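Local coordinates for DNA replication licensing factor MCM related protein (Thermoplasma acidophilum, PDB 4ME3) that probably unwinds DNA at replication forks as an ATP-driven MCM helicase, this chain being its zinc-binding N-terminal domain, which is thought to bind single-stranded DNA, at residues D19-F24 with W59-S64; D23-Y28 with E78-D83; E243-G248 with E254-L259; V156-T159 with L163-P166. All coordinates share one frame; numbering follows the deposited sequence.

Contact 1 (D19-F24 with W59-S64); sequences DLWRDF and WQFAGS
Phe-61 reaches from helix 59-67 to helix 14-27 and is met there by Leu-20 and Trp-21. Its CG lies anti to the backbone N (chi1 -178°), which holds the ring away from its own helix and carries CZ across to Trp-21. The pair is T-shaped: the edge of Phe-61 faces the five-membered ring of Trp-21, the centroids are 5.0 Å apart and the planes stand at 76°. Within this pair, Phe-61 CZ lies 3.7 Å from Trp-21 CE2. Leu-20 covers one face of the phenyl ring with a CH-pi contact, its CB lying 4.0 Å from the Phe-61 ring centroid, and Leu-20 CD1 adds a touch to Phe-61 CD1 at 3.6 Å. Phe-61 and Trp-21 are buried, and the indole NE1 is satisfied by Tyr-72 O. The looser side is that of Leu-20, which is partly exposed. On the part of helix 14-27 turned away from Phe-61, Arg-22 pairs with Asp-19 and, as second partner, Asp-83. No hydrogen bond joins the two segments, so aromatic and aliphatic packing alone links them here. This is helix-to-helix core packing in the helical part of the MCM N-terminal domain.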
loop_
_atom_site.group_PDB
_atom_site.type_symbol
_atom_site.label_atom_id
_atom_site.label_comp_id
_atom_site.label_asym_id
_atom_site.label_seq_id
_atom_site.Cartn_x
_atom_site.Cartn_y
_atom_site.Cartn_z
ATOM N N ASP A 19 -10.540 -9.190 -13.692
ATOM C CA ASP A 19 -11.844 -9.786 -13.975
ATOM C C ASP A 19 -12.387 -10.506 -12.747
ATOM O O ASP A 19 -13.576 -10.437 -12.460
ATOM C CB ASP A 19 -11.761 -10.754 -15.159
ATOM C CG ASP A 19 -11.738 -10.039 -16.496
ATOM O OD1 ASP A 19 -12.185 -8.874 -16.563
ATOM O OD2 ASP A 19 -11.280 -10.647 -17.487
ATOM N N LEU A 20 -11.510 -11.191 -12.019
ATOM C CA LEU A 20 -11.909 -11.887 -10.801
ATOM C C LEU A 20 -12.404 -10.903 -9.732
ATOM O O LEU A 20 -13.412 -11.152 -9.066
ATOM C CB LEU A 20 -10.751 -12.736 -10.273
ATOM C CG LEU A 20 -10.463 -13.999 -11.091
ATOM C CD1 LEU A 20 -9.087 -14.559 -10.772
ATOM C CD2 LEU A 20 -11.528 -15.049 -10.841
ATOM N N TRP A 21 -11.701 -9.786 -9.568
ATOM C CA TRP A 21 -12.144 -8.752 -8.634
ATOM C C TRP A 21 -13.498 -8.189 -9.045
ATOM O O TRP A 21 -14.372 -7.978 -8.206
ATOM C CB TRP A 21 -11.136 -7.604 -8.561
ATOM C CG TRP A 21 -9.986 -7.846 -7.634
ATOM C CD1 TRP A 21 -8.671 -7.972 -7.977
ATOM C CD2 TRP A 21 -10.044 -7.989 -6.210
ATOM N NE1 TRP A 21 -7.909 -8.186 -6.855
ATOM C CE2 TRP A 21 -8.727 -8.198 -5.756
ATOM C CE3 TRP A 21 -11.081 -7.959 -5.275
ATOM C CZ2 TRP A 21 -8.419 -8.371 -4.408
ATOM C CZ3 TRP A 21 -10.775 -8.134 -3.938
ATOM C CH2 TRP A 21 -9.455 -8.336 -3.517
ATOM N N ARG A 22 -13.664 -7.925 -10.337
ATOM C CA ARG A 22 -14.906 -7.338 -10.836
ATOM C C ARG A 22 -16.120 -8.175 -10.442
ATOM O O ARG A 22 -17.107 -7.648 -9.928
ATOM C CB ARG A 22 -14.860 -7.181 -12.357
ATOM C CG ARG A 22 -13.966 -6.051 -12.831
ATOM C CD ARG A 22 -14.205 -5.718 -14.295
ATOM N NE ARG A 22 -13.198 -4.796 -14.806
ATOM C CZ ARG A 22 -12.033 -5.168 -15.326
ATOM N NH1 ARG A 22 -11.714 -6.453 -15.418
ATOM N NH2 ARG A 22 -11.179 -4.252 -15.762
ATOM N N ASP A 23 -16.047 -9.476 -10.687
ATOM C CA ASP A 23 -17.149 -10.365 -10.345
ATOM C C ASP A 23 -17.339 -10.437 -8.836
ATOM O O ASP A 23 -18.467 -10.493 -8.346
ATOM C CB ASP A 23 -16.895 -11.765 -10.898
ATOM C CG ASP A 23 -17.258 -11.897 -12.357
ATOM O OD1 ASP A 23 -17.962 -11.010 -12.881
ATOM O OD2 ASP A 23 -16.837 -12.901 -12.970
ATOM N N PHE A 24 -16.234 -10.433 -8.097
ATOM C CA PHE A 24 -16.304 -10.533 -6.644
ATOM C C PHE A 24 -17.063 -9.361 -6.024
ATOM O O PHE A 24 -17.965 -9.555 -5.204
ATOM C CB PHE A 24 -14.905 -10.610 -6.029
ATOM C CG PHE A 24 -14.913 -10.494 -4.537
ATOM C CD1 PHE A 24 -15.292 -11.572 -3.751
ATOM C CD2 PHE A 24 -14.577 -9.304 -3.920
ATOM C CE1 PHE A 24 -15.319 -11.463 -2.375
ATOM C CE2 PHE A 24 -14.607 -9.189 -2.546
ATOM C CZ PHE A 24 -14.976 -10.270 -1.772
ATOM N N TRP A 59 -11.382 -20.064 -3.555
ATOM C CA TRP A 59 -10.338 -20.228 -2.548
ATOM C C TRP A 59 -8.938 -20.175 -3.158
ATOM O O TRP A 59 -7.974 -19.847 -2.468
ATOM C CB TRP A 59 -10.554 -21.488 -1.699
ATOM C CG TRP A 59 -10.248 -22.780 -2.375
ATOM C CD1 TRP A 59 -11.110 -23.551 -3.101
ATOM C CD2 TRP A 59 -8.995 -23.474 -2.368
ATOM N NE1 TRP A 59 -10.467 -24.679 -3.554
ATOM C CE2 TRP A 59 -9.168 -24.655 -3.116
ATOM C CE3 TRP A 59 -7.743 -23.210 -1.805
ATOM C CZ2 TRP A 59 -8.134 -25.570 -3.320
ATOM C CZ3 TRP A 59 -6.717 -24.119 -2.008
ATOM C CH2 TRP A 59 -6.921 -25.284 -2.758
ATOM N N GLN A 60 -8.831 -20.464 -4.453
ATOM C CA GLN A 60 -7.568 -20.298 -5.171
ATOM C C GLN A 60 -7.204 -18.819 -5.265
ATOM O O GLN A 60 -6.057 -18.429 -5.052
ATOM C CB GLN A 60 -7.658 -20.879 -6.583
ATOM C CG GLN A 60 -6.781 -22.101 -6.816
ATOM C CD GLN A 60 -7.217 -23.309 -6.006
ATOM O OE1 GLN A 60 -6.392 -23.994 -5.400
ATOM N NE2 GLN A 60 -8.517 -23.586 -6.006
ATOM N N PHE A 61 -8.198 -18.006 -5.605
ATOM C CA PHE A 61 -8.029 -16.562 -5.698
ATOM C C PHE A 61 -7.670 -16.002 -4.329
ATOM O O PHE A 61 -6.752 -15.188 -4.201
ATOM C CB PHE A 61 -9.326 -15.936 -6.214
ATOM C CG PHE A 61 -9.266 -14.445 -6.405
ATOM C CD1 PHE A 61 -8.413 -13.879 -7.336
ATOM C CD2 PHE A 61 -10.101 -13.612 -5.677
ATOM C CE1 PHE A 61 -8.376 -12.506 -7.523
ATOM C CE2 PHE A 61 -10.072 -12.240 -5.859
ATOM C CZ PHE A 61 -9.207 -11.686 -6.785
ATOM N N ALA A 62 -8.390 -16.448 -3.304
ATOM C CA ALA A 62 -8.122 -16.014 -1.935
ATOM C C ALA A 62 -6.686 -16.351 -1.531
ATOM O O ALA A 62 -5.967 -15.509 -0.993
ATOM C CB ALA A 62 -9.108 -16.657 -0.977
ATOM N N GLY A 63 -6.272 -17.585 -1.794
ATOM C CA GLY A 63 -4.927 -18.023 -1.466
ATOM C C GLY A 63 -3.854 -17.255 -2.213
ATOM O O GLY A 63 -2.777 -16.992 -1.672
ATOM N N SER A 64 -4.139 -16.898 -3.462
ATOM C CA SER A 64 -3.192 -16.155 -4.280
ATOM C C SER A 64 -2.974 -14.751 -3.723
ATOM O O SER A 64 -1.875 -14.201 -3.824
ATOM C CB SER A 64 -3.680 -16.065 -5.727
ATOM O OG SER A 64 -3.658 -17.336 -6.352
#

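Contact 2 (D23-Y28 with E78-D83); sequences DFFRLY and EVILQD
Phe-25 has its CG anti to the carbonyl carbon (chi1 -72°), and Ile-80 holds CG1 in the corresponding position (chi1 -70°); these torsions direct the phenyl ring and the longer Ile-80 branch into the same gap between helices 14-27 and 69-84. The contact is apolar helix-helix packing inside the helical part of the MCM N-terminal domain, with the nearest CA atoms, those of Phe-25 and Ile-80, still 9.1 Å apart, so the side chains span the distance. All three touching residues are buried, and no hydrogen bond crosses. Phe-25 and Ile-80 approach at about a right angle, CE2 of the ring lying 3.8 Å from Ile-80 CG1, and the methyl Ile-80 CD1 comes against Phe-25 CZ at 3.9 Å. Val-79 arrives from a different direction, its CG1 at the ring edge and near its plane. Around this group, Leu-47 of strand 46-50 touches both Phe-25 and Ile-80, and Trp-21 meets the Phe-25 ring with planes at about 25°. The polar groups lie outward: Asp-83 OD2 pairs with Arg-22 NE, a further, polar link. The valine contact is the more distant of the two, with Val-79 CG1 lying 4.0 Å from Phe-25 CE2.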
loop_
_atom_site.group_PDB
_atom_site.type_symbol
_atom_site.label_atom_id
_atom_site.label_comp_id
_atom_site.label_asym_id
_atom_site.label_seq_id
_atom_site.Cartn_x
_atom_site.Cartn_y
_atom_site.Cartn_z
ATOM N N ASP A 23 -16.047 -9.476 -10.687
ATOM C CA ASP A 23 -17.149 -10.365 -10.345
ATOM C C ASP A 23 -17.339 -10.437 -8.836
ATOM O O ASP A 23 -18.467 -10.493 -8.346
ATOM C CB ASP A 23 -16.895 -11.765 -10.898
ATOM C CG ASP A 23 -17.258 -11.897 -12.357
ATOM O OD1 ASP A 23 -17.962 -11.010 -12.881
ATOM O OD2 ASP A 23 -16.837 -12.901 -12.970
ATOM N N PHE A 24 -16.234 -10.433 -8.097
ATOM C CA PHE A 24 -16.304 -10.533 -6.644
ATOM C C PHE A 24 -17.063 -9.361 -6.024
ATOM O O PHE A 24 -17.965 -9.555 -5.204
ATOM C CB PHE A 24 -14.905 -10.610 -6.029
ATOM C CG PHE A 24 -14.913 -10.494 -4.537
ATOM C CD1 PHE A 24 -15.292 -11.572 -3.751
ATOM C CD2 PHE A 24 -14.577 -9.304 -3.920
ATOM C CE1 PHE A 24 -15.319 -11.463 -2.375
ATOM C CE2 PHE A 24 -14.607 -9.189 -2.546
ATOM C CZ PHE A 24 -14.976 -10.270 -1.772
ATOM N N PHE A 25 -16.691 -8.145 -6.409
ATOM C CA PHE A 25 -17.291 -6.954 -5.825
ATOM C C PHE A 25 -18.802 -6.987 -6.016
ATOM O O PHE A 25 -19.560 -6.651 -5.106
ATOM C CB PHE A 25 -16.719 -5.685 -6.462
ATOM C CG PHE A 25 -15.299 -5.380 -6.066
ATOM C CD1 PHE A 25 -14.869 -5.541 -4.756
ATOM C CD2 PHE A 25 -14.396 -4.918 -7.008
ATOM C CE1 PHE A 25 -13.566 -5.254 -4.402
ATOM C CE2 PHE A 25 -13.091 -4.632 -6.658
ATOM C CZ PHE A 25 -12.678 -4.797 -5.351
ATOM N N ARG A 26 -19.235 -7.402 -7.203
ATOM C CA ARG A 26 -20.660 -7.465 -7.513
ATOM C C ARG A 26 -21.350 -8.597 -6.759
ATOM O O ARG A 26 -22.342 -8.376 -6.060
ATOM C CB ARG A 26 -20.871 -7.652 -9.017
ATOM C CG ARG A 26 -22.329 -7.549 -9.434
ATOM C CD ARG A 26 -22.542 -7.906 -10.898
ATOM N NE ARG A 26 -21.317 -8.338 -11.568
ATOM C CZ ARG A 26 -20.455 -7.523 -12.170
ATOM N NH1 ARG A 26 -20.659 -6.210 -12.188
ATOM N NH2 ARG A 26 -19.374 -8.021 -12.754
ATOM N N LEU A 27 -20.821 -9.807 -6.909
ATOM C CA LEU A 27 -21.424 -11.000 -6.321
ATOM C C LEU A 27 -21.645 -10.873 -4.822
ATOM O O LEU A 27 -22.683 -11.285 -4.311
ATOM C CB LEU A 27 -20.545 -12.224 -6.577
ATOM C CG LEU A 27 -20.817 -13.060 -7.820
ATOM C CD1 LEU A 27 -19.778 -14.166 -7.898
ATOM C CD2 LEU A 27 -22.228 -13.643 -7.796
ATOM N N TYR A 28 -20.666 -10.313 -4.113
ATOM C CA TYR A 28 -20.725 -10.272 -2.654
ATOM C C TYR A 28 -21.226 -8.947 -2.083
ATOM O O TYR A 28 -21.150 -8.716 -0.876
ATOM C CB TYR A 28 -19.374 -10.682 -2.061
ATOM C CG TYR A 28 -19.213 -12.179 -2.109
ATOM C CD1 TYR A 28 -18.779 -12.813 -3.265
ATOM C CD2 TYR A 28 -19.559 -12.967 -1.022
ATOM C CE1 TYR A 28 -18.662 -14.179 -3.325
ATOM C CE2 TYR A 28 -19.445 -14.339 -1.075
ATOM C CZ TYR A 28 -18.998 -14.938 -2.228
ATOM O OH TYR A 28 -18.886 -16.305 -2.287
ATOM N N GLU A 78 -7.218 -0.866 -8.897
ATOM C CA GLU A 78 -7.409 -0.384 -10.261
ATOM C C GLU A 78 -8.849 -0.570 -10.728
ATOM O O GLU A 78 -9.415 0.313 -11.367
ATOM C CB GLU A 78 -6.454 -1.085 -11.228
ATOM C CG GLU A 78 -5.005 -0.642 -11.092
ATOM C CD GLU A 78 -4.104 -1.265 -12.140
ATOM O OE1 GLU A 78 -4.626 -1.712 -13.184
ATOM O OE2 GLU A 78 -2.876 -1.312 -11.919
ATOM N N VAL A 79 -9.438 -1.716 -10.407
ATOM C CA VAL A 79 -10.825 -1.984 -10.777
ATOM C C VAL A 79 -11.764 -0.967 -10.132
ATOM O O VAL A 79 -12.664 -0.435 -10.780
ATOM C CB VAL A 79 -11.250 -3.408 -10.376
ATOM C CG1 VAL A 79 -12.762 -3.565 -10.470
ATOM C CG2 VAL A 79 -10.553 -4.432 -11.255
ATOM N N ILE A 80 -11.549 -0.692 -8.852
ATOM C CA ILE A 80 -12.344 0.304 -8.150
ATOM C C ILE A 80 -12.179 1.682 -8.788
ATOM O O ILE A 80 -13.159 2.380 -9.029
ATOM C CB ILE A 80 -11.968 0.361 -6.663
ATOM C CG1 ILE A 80 -12.441 -0.920 -5.968
ATOM C CG2 ILE A 80 -12.584 1.583 -6.000
ATOM C CD1 ILE A 80 -11.938 -1.091 -4.554
ATOM N N LEU A 81 -10.942 2.062 -9.083
ATOM C CA LEU A 81 -10.673 3.379 -9.659
ATOM C C LEU A 81 -11.240 3.529 -11.072
ATOM O O LEU A 81 -11.778 4.581 -11.423
ATOM C CB LEU A 81 -9.172 3.653 -9.670
ATOM C CG LEU A 81 -8.558 3.961 -8.304
ATOM C CD1 LEU A 81 -7.036 3.833 -8.360
ATOM C CD2 LEU A 81 -8.957 5.349 -7.841
ATOM N N GLN A 82 -11.120 2.478 -11.875
ATOM C CA GLN A 82 -11.535 2.532 -13.274
ATOM C C GLN A 82 -13.034 2.300 -13.468
ATOM O O GLN A 82 -13.672 2.979 -14.271
ATOM C CB GLN A 82 -10.752 1.506 -14.098
ATOM C CG GLN A 82 -9.259 1.787 -14.175
ATOM C CD GLN A 82 -8.511 0.755 -15.000
ATOM O OE1 GLN A 82 -9.024 -0.330 -15.277
ATOM N NE2 GLN A 82 -7.292 1.093 -15.402
ATOM N N ASP A 83 -13.591 1.341 -12.736
ATOM C CA ASP A 83 -14.977 0.930 -12.950
ATOM C C ASP A 83 -15.986 1.712 -12.104
ATOM O O ASP A 83 -17.134 1.895 -12.514
ATOM C CB ASP A 83 -15.133 -0.567 -12.663
ATOM C CG ASP A 83 -14.406 -1.439 -13.671
ATOM O OD1 ASP A 83 -13.691 -0.896 -14.543
ATOM O OD2 ASP A 83 -14.545 -2.678 -13.585
#

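Contact 3 (E243-G248 with E254-L259); sequences EQRRQG and EFFTYL
Water 1 is gripped by three groups from both strands: it accepts from Arg-245 NE and donates to Glu-254 OE2, at 2.7 Å, and to Phe-255 O. It thereby bridges an ion pair that is long when measured directly, Arg-245 NE lying 3.8 Å from Glu-254 OE2. The Arg-245 chain bends at chi2 (-82°), which turns its guanidinium back over the neighbouring strand; Phe-256 CD1 lies over one of its faces, with the guanidinium and ring planes 40° apart. Between the antiparallel backbones, Glu-243 and Phe-256 form the hydrogen-bonded pair, Glu-243 N to Phe-256 O at 2.8 Å and Phe-256 N to Glu-243 O at 2.9 Å, while Arg-245 N reaches Glu-254 O. Gln-244 with Phe-255 is the non-hydrogen-bonded pair. On each face of the hairpin an aromatic ring lies against its cross-strand partner in a CH-pi contact over the ring: Glu-243 CB stands 3.8 Å from the Phe-256 centroid and Gln-244 CA 3.6 Å from that of Phe-255. Gln-244 NE2 donates to Leu-252 O. Strands 233-247 and 250-261 thus form a surface hairpin projecting from the OB-fold sheet, probably the N-terminal hairpin of MCM proteins, which is thought to contact DNA. At its inner end, Tyr-258 touches Ile-219 of strand 215-221, and Leu-259 packs on Ile-124 and Val-126 of strand 123-147.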
loop_
_atom_site.group_PDB
_atom_site.type_symbol
_atom_site.label_atom_id
_atom_site.label_comp_id
_atom_site.label_asym_id
_atom_site.label_seq_id
_atom_site.Cartn_x
_atom_site.Cartn_y
_atom_site.Cartn_z
ATOM N N GLU A 243 14.431 -4.437 4.432
ATOM C CA GLU A 243 15.137 -3.166 4.369
ATOM C C GLU A 243 16.628 -3.424 4.532
ATOM O O GLU A 243 17.038 -4.226 5.368
ATOM C CB GLU A 243 14.638 -2.223 5.464
ATOM C CG GLU A 243 15.393 -0.907 5.549
ATOM C CD GLU A 243 15.063 0.034 4.409
ATOM O OE1 GLU A 243 13.986 -0.124 3.796
ATOM O OE2 GLU A 243 15.879 0.938 4.130
ATOM N N GLN A 244 17.434 -2.738 3.730
ATOM C CA GLN A 244 18.871 -2.988 3.686
ATOM C C GLN A 244 19.600 -2.362 4.868
ATOM O O GLN A 244 19.362 -1.205 5.209
ATOM C CB GLN A 244 19.450 -2.440 2.379
ATOM C CG GLN A 244 20.906 -2.805 2.142
ATOM C CD GLN A 244 21.393 -2.382 0.770
ATOM O OE1 GLN A 244 20.848 -1.460 0.162
ATOM N NE2 GLN A 244 22.419 -3.061 0.271
ATOM N N ARG A 245 20.482 -3.134 5.499
ATOM C CA ARG A 245 21.367 -2.589 6.520
ATOM C C ARG A 245 22.461 -1.794 5.828
ATOM O O ARG A 245 22.933 -2.179 4.757
ATOM C CB ARG A 245 22.008 -3.704 7.349
ATOM C CG ARG A 245 21.040 -4.531 8.178
ATOM C CD ARG A 245 20.689 -3.853 9.491
ATOM N NE ARG A 245 19.999 -4.764 10.402
ATOM C CZ ARG A 245 19.325 -4.384 11.483
ATOM N NH1 ARG A 245 19.238 -3.099 11.805
ATOM N NH2 ARG A 245 18.731 -5.292 12.246
ATOM N N ARG A 246 22.864 -0.684 6.435
ATOM C CA ARG A 246 23.971 0.108 5.913
ATOM C C ARG A 246 24.944 0.458 7.028
ATOM O O ARG A 246 24.542 0.961 8.076
ATOM C CB ARG A 246 23.458 1.389 5.254
ATOM C CG ARG A 246 22.655 1.150 3.988
ATOM C CD ARG A 246 22.204 2.455 3.356
ATOM N NE ARG A 246 21.391 2.227 2.165
ATOM C CZ ARG A 246 20.800 3.187 1.460
ATOM N NH1 ARG A 246 20.924 4.458 1.821
ATOM N NH2 ARG A 246 20.081 2.875 0.391
ATOM N N GLN A 247 26.223 0.179 6.801
ATOM C CA GLN A 247 27.261 0.563 7.747
ATOM C C GLN A 247 27.830 1.915 7.335
ATOM O O GLN A 247 28.987 2.020 6.927
ATOM C CB GLN A 247 28.363 -0.497 7.804
ATOM C CG GLN A 247 28.852 -0.791 9.213
ATOM C CD GLN A 247 29.348 -2.215 9.372
ATOM O OE1 GLN A 247 30.484 -2.534 9.022
ATOM N NE2 GLN A 247 28.491 -3.083 9.902
ATOM N N GLY A 248 26.996 2.945 7.441
ATOM C CA GLY A 248 27.371 4.286 7.035
ATOM C C GLY A 248 27.875 4.329 5.606
ATOM O O GLY A 248 29.051 4.070 5.353
ATOM N N GLU A 254 23.341 -7.792 4.397
ATOM C CA GLU A 254 22.458 -8.055 5.530
ATOM C C GLU A 254 21.241 -7.145 5.463
ATOM O O GLU A 254 21.367 -5.930 5.319
ATOM C CB GLU A 254 23.184 -7.836 6.858
ATOM C CG GLU A 254 22.327 -8.179 8.073
ATOM C CD GLU A 254 22.871 -7.611 9.368
ATOM O OE1 GLU A 254 23.929 -6.946 9.335
ATOM O OE2 GLU A 254 22.231 -7.825 10.420
ATOM N N PHE A 255 20.060 -7.743 5.568
ATOM C CA PHE A 255 18.815 -6.995 5.571
ATOM C C PHE A 255 18.080 -7.274 6.875
ATOM O O PHE A 255 18.506 -8.111 7.671
ATOM C CB PHE A 255 17.943 -7.411 4.380
ATOM C CG PHE A 255 18.303 -6.727 3.086
ATOM C CD1 PHE A 255 19.551 -6.901 2.512
ATOM C CD2 PHE A 255 17.381 -5.922 2.435
ATOM C CE1 PHE A 255 19.878 -6.277 1.322
ATOM C CE2 PHE A 255 17.703 -5.295 1.245
ATOM C CZ PHE A 255 18.954 -5.473 0.687
ATOM N N PHE A 256 16.984 -6.562 7.101
ATOM C CA PHE A 256 16.069 -6.911 8.180
ATOM C C PHE A 256 14.647 -6.808 7.653
ATOM O O PHE A 256 14.391 -6.095 6.682
ATOM C CB PHE A 256 16.275 -6.019 9.413
ATOM C CG PHE A 256 16.012 -4.555 9.172
ATOM C CD1 PHE A 256 16.993 -3.739 8.641
ATOM C CD2 PHE A 256 14.790 -3.996 9.504
ATOM C CE1 PHE A 256 16.757 -2.392 8.426
ATOM C CE2 PHE A 256 14.545 -2.651 9.291
ATOM C CZ PHE A 256 15.531 -1.846 8.756
ATOM N N THR A 257 13.730 -7.535 8.276
ATOM C CA THR A 257 12.343 -7.515 7.840
ATOM C C THR A 257 11.542 -6.453 8.580
ATOM O O THR A 257 11.859 -6.099 9.719
ATOM C CB THR A 257 11.661 -8.869 8.072
ATOM O OG1 THR A 257 11.760 -9.224 9.454
ATOM C CG2 THR A 257 12.301 -9.954 7.220
ATOM N N TYR A 258 10.507 -5.953 7.915
ATOM C CA TYR A 258 9.526 -5.078 8.539
ATOM C C TYR A 258 8.172 -5.379 7.915
ATOM O O TYR A 258 8.092 -6.039 6.883
ATOM C CB TYR A 258 9.904 -3.604 8.367
ATOM C CG TYR A 258 9.787 -3.061 6.959
ATOM C CD1 TYR A 258 10.854 -3.141 6.071
ATOM C CD2 TYR A 258 8.618 -2.449 6.524
ATOM C CE1 TYR A 258 10.756 -2.631 4.789
ATOM C CE2 TYR A 258 8.510 -1.941 5.245
ATOM C CZ TYR A 258 9.583 -2.033 4.382
ATOM O OH TYR A 258 9.472 -1.530 3.107
ATOM N N LEU A 259 7.105 -4.906 8.545
ATOM C CA LEU A 259 5.767 -5.229 8.082
ATOM C C LEU A 259 5.074 -3.987 7.552
ATOM O O LEU A 259 5.011 -2.970 8.238
ATOM C CB LEU A 259 4.953 -5.829 9.221
ATOM C CG LEU A 259 3.668 -6.565 8.829
ATOM C CD1 LEU A 259 3.991 -7.858 8.094
ATOM C CD2 LEU A 259 2.831 -6.844 10.065
HETATM O O HOH W 1 19.539 -7.776 10.247
#

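Contact 4 (V156-T159 with L163-P166); sequences VEQT and LSEP
Gln-158 and Ser-164 meet through a matched pair of bonds, the side-chain amide of one reading the backbone of the other. Ser-164 N donates to Gln-158 OE1 at 2.8 Å, and Gln-158 NE2 returns a bond to Ser-164 O at 3.0 Å. Both are nearly straight, with N-H...acceptor angles of 173° and 174°, and each acceptor is met on a lone pair; Ser-164 O also lies close to the plane of the Gln-158 amide. The glutamine therefore takes the part a strand backbone would play, satisfying both backbone polar atoms, N and O, of Ser-164. The bend at chi2 (-63°) folds the amide back toward Val-156, where NE2 donates to Val-156 O from above the carbonyl plane. These three bonds fix the rotation of the amide. Beside it, Leu-163 CD1 rests 3.5 Å from Gln-158 OE1, and Val-156 CG2 packs on Pro-166 CB at 3.8 Å. Water 2 lies 3.0 Å from both Gln-158 OE1 and Ser-164 OG. Farther out, backbone bonds to Ala-143 and Lys-141 tie Val-156 and Gln-158 to strand 123-147, while Phe-145 and Phe-183 touch Pro-166, and Pro-166 O accepts from Arg-176. The Pro-166 side chain is about 10 Å from the zinc ion bound by Cys-147, Cys-150, Cys-169 and Cys-172, near but not touching, consistent with a place beside the zinc-binding part of the domain.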
loop_
_atom_site.group_PDB
_atom_site.type_symbol
_atom_site.label_atom_id
_atom_site.label_comp_id
_atom_site.label_asym_id
_atom_site.label_seq_id
_atom_site.Cartn_x
_atom_site.Cartn_y
_atom_site.Cartn_z
ATOM N N VAL A 156 3.759 10.503 -11.514
ATOM C CA VAL A 156 4.361 9.192 -11.304
ATOM C C VAL A 156 4.112 8.730 -9.875
ATOM O O VAL A 156 4.474 9.419 -8.922
ATOM C CB VAL A 156 5.878 9.219 -11.552
ATOM C CG1 VAL A 156 6.470 7.823 -11.378
ATOM C CG2 VAL A 156 6.183 9.763 -12.938
ATOM N N GLU A 157 3.491 7.565 -9.731
ATOM C CA GLU A 157 3.257 6.990 -8.415
ATOM C C GLU A 157 4.586 6.612 -7.774
ATOM O O GLU A 157 5.476 6.079 -8.439
ATOM C CB GLU A 157 2.360 5.756 -8.514
ATOM C CG GLU A 157 2.030 5.134 -7.169
ATOM C CD GLU A 157 1.232 3.851 -7.295
ATOM O OE1 GLU A 157 0.820 3.515 -8.424
ATOM O OE2 GLU A 157 1.022 3.174 -6.267
ATOM N N GLN A 158 4.711 6.891 -6.481
ATOM C CA GLN A 158 5.933 6.601 -5.746
ATOM C C GLN A 158 5.742 5.365 -4.875
ATOM O O GLN A 158 4.759 5.253 -4.147
ATOM C CB GLN A 158 6.320 7.798 -4.881
ATOM C CG GLN A 158 6.481 9.078 -5.667
ATOM C CD GLN A 158 7.609 8.998 -6.672
ATOM O OE1 GLN A 158 8.731 8.634 -6.328
ATOM N NE2 GLN A 158 7.313 9.325 -7.926
ATOM N N THR A 159 6.685 4.435 -4.964
ATOM C CA THR A 159 6.596 3.187 -4.218
ATOM C C THR A 159 7.860 2.893 -3.413
ATOM O O THR A 159 7.875 1.975 -2.594
ATOM C CB THR A 159 6.328 2.004 -5.165
ATOM O OG1 THR A 159 7.332 1.971 -6.189
ATOM C CG2 THR A 159 4.957 2.137 -5.808
ATOM N N LEU A 163 13.131 8.763 -4.997
ATOM C CA LEU A 163 12.188 9.350 -5.945
ATOM C C LEU A 163 12.240 8.657 -7.304
ATOM O O LEU A 163 13.311 8.498 -7.887
ATOM C CB LEU A 163 12.491 10.838 -6.123
ATOM C CG LEU A 163 11.565 11.605 -7.069
ATOM C CD1 LEU A 163 10.188 11.780 -6.448
ATOM C CD2 LEU A 163 12.170 12.950 -7.431
ATOM N N SER A 164 11.077 8.248 -7.802
ATOM C CA SER A 164 10.964 7.693 -9.146
ATOM C C SER A 164 10.587 8.799 -10.126
ATOM O O SER A 164 9.516 9.394 -10.013
ATOM C CB SER A 164 9.908 6.588 -9.187
ATOM O OG SER A 164 10.204 5.562 -8.259
ATOM N N GLU A 165 11.471 9.076 -11.080
ATOM C CA GLU A 165 11.225 10.124 -12.064
ATOM C C GLU A 165 10.679 9.526 -13.357
ATOM O O GLU A 165 10.886 8.345 -13.632
ATOM C CB GLU A 165 12.513 10.895 -12.362
ATOM C CG GLU A 165 12.472 12.356 -11.939
ATOM C CD GLU A 165 13.321 13.253 -12.824
ATOM O OE1 GLU A 165 14.035 12.729 -13.704
ATOM O OE2 GLU A 165 13.266 14.488 -12.642
ATOM N N PRO A 166 9.969 10.339 -14.153
ATOM C CA PRO A 166 9.509 9.858 -15.459
ATOM C C PRO A 166 10.615 9.901 -16.507
ATOM O O PRO A 166 11.564 10.673 -16.374
ATOM C CB PRO A 166 8.394 10.843 -15.822
ATOM C CG PRO A 166 8.739 12.093 -15.093
ATOM C CD PRO A 166 9.447 11.680 -13.835
HETATM O O HOH W 2 9.430 5.908 -5.399
#

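Overall arrangement
Contacts 1 and 2 are buried and share helix 14-27, which packs helix 59-67 through one set of side chains and helix 69-84 through another; their centres are 11 Å apart, and the Arg-22 to Asp-83 salt bridge joins them. Both rely on aromatic and aliphatic packing, with no hydrogen bond between their segments. Contacts 3 and 4 belong to the beta part and reach the same mixed sheet. Polar bonds cross both, combined in the surface hairpin of contact 3 with aromatic rings lying over neighbouring side chains, and in the partly buried contact 4, where a glutamine replaces a pairing strand, with a small apolar touch. Contact 2 comes within about 7 Å of contact 4 at the nearest atoms, without touching.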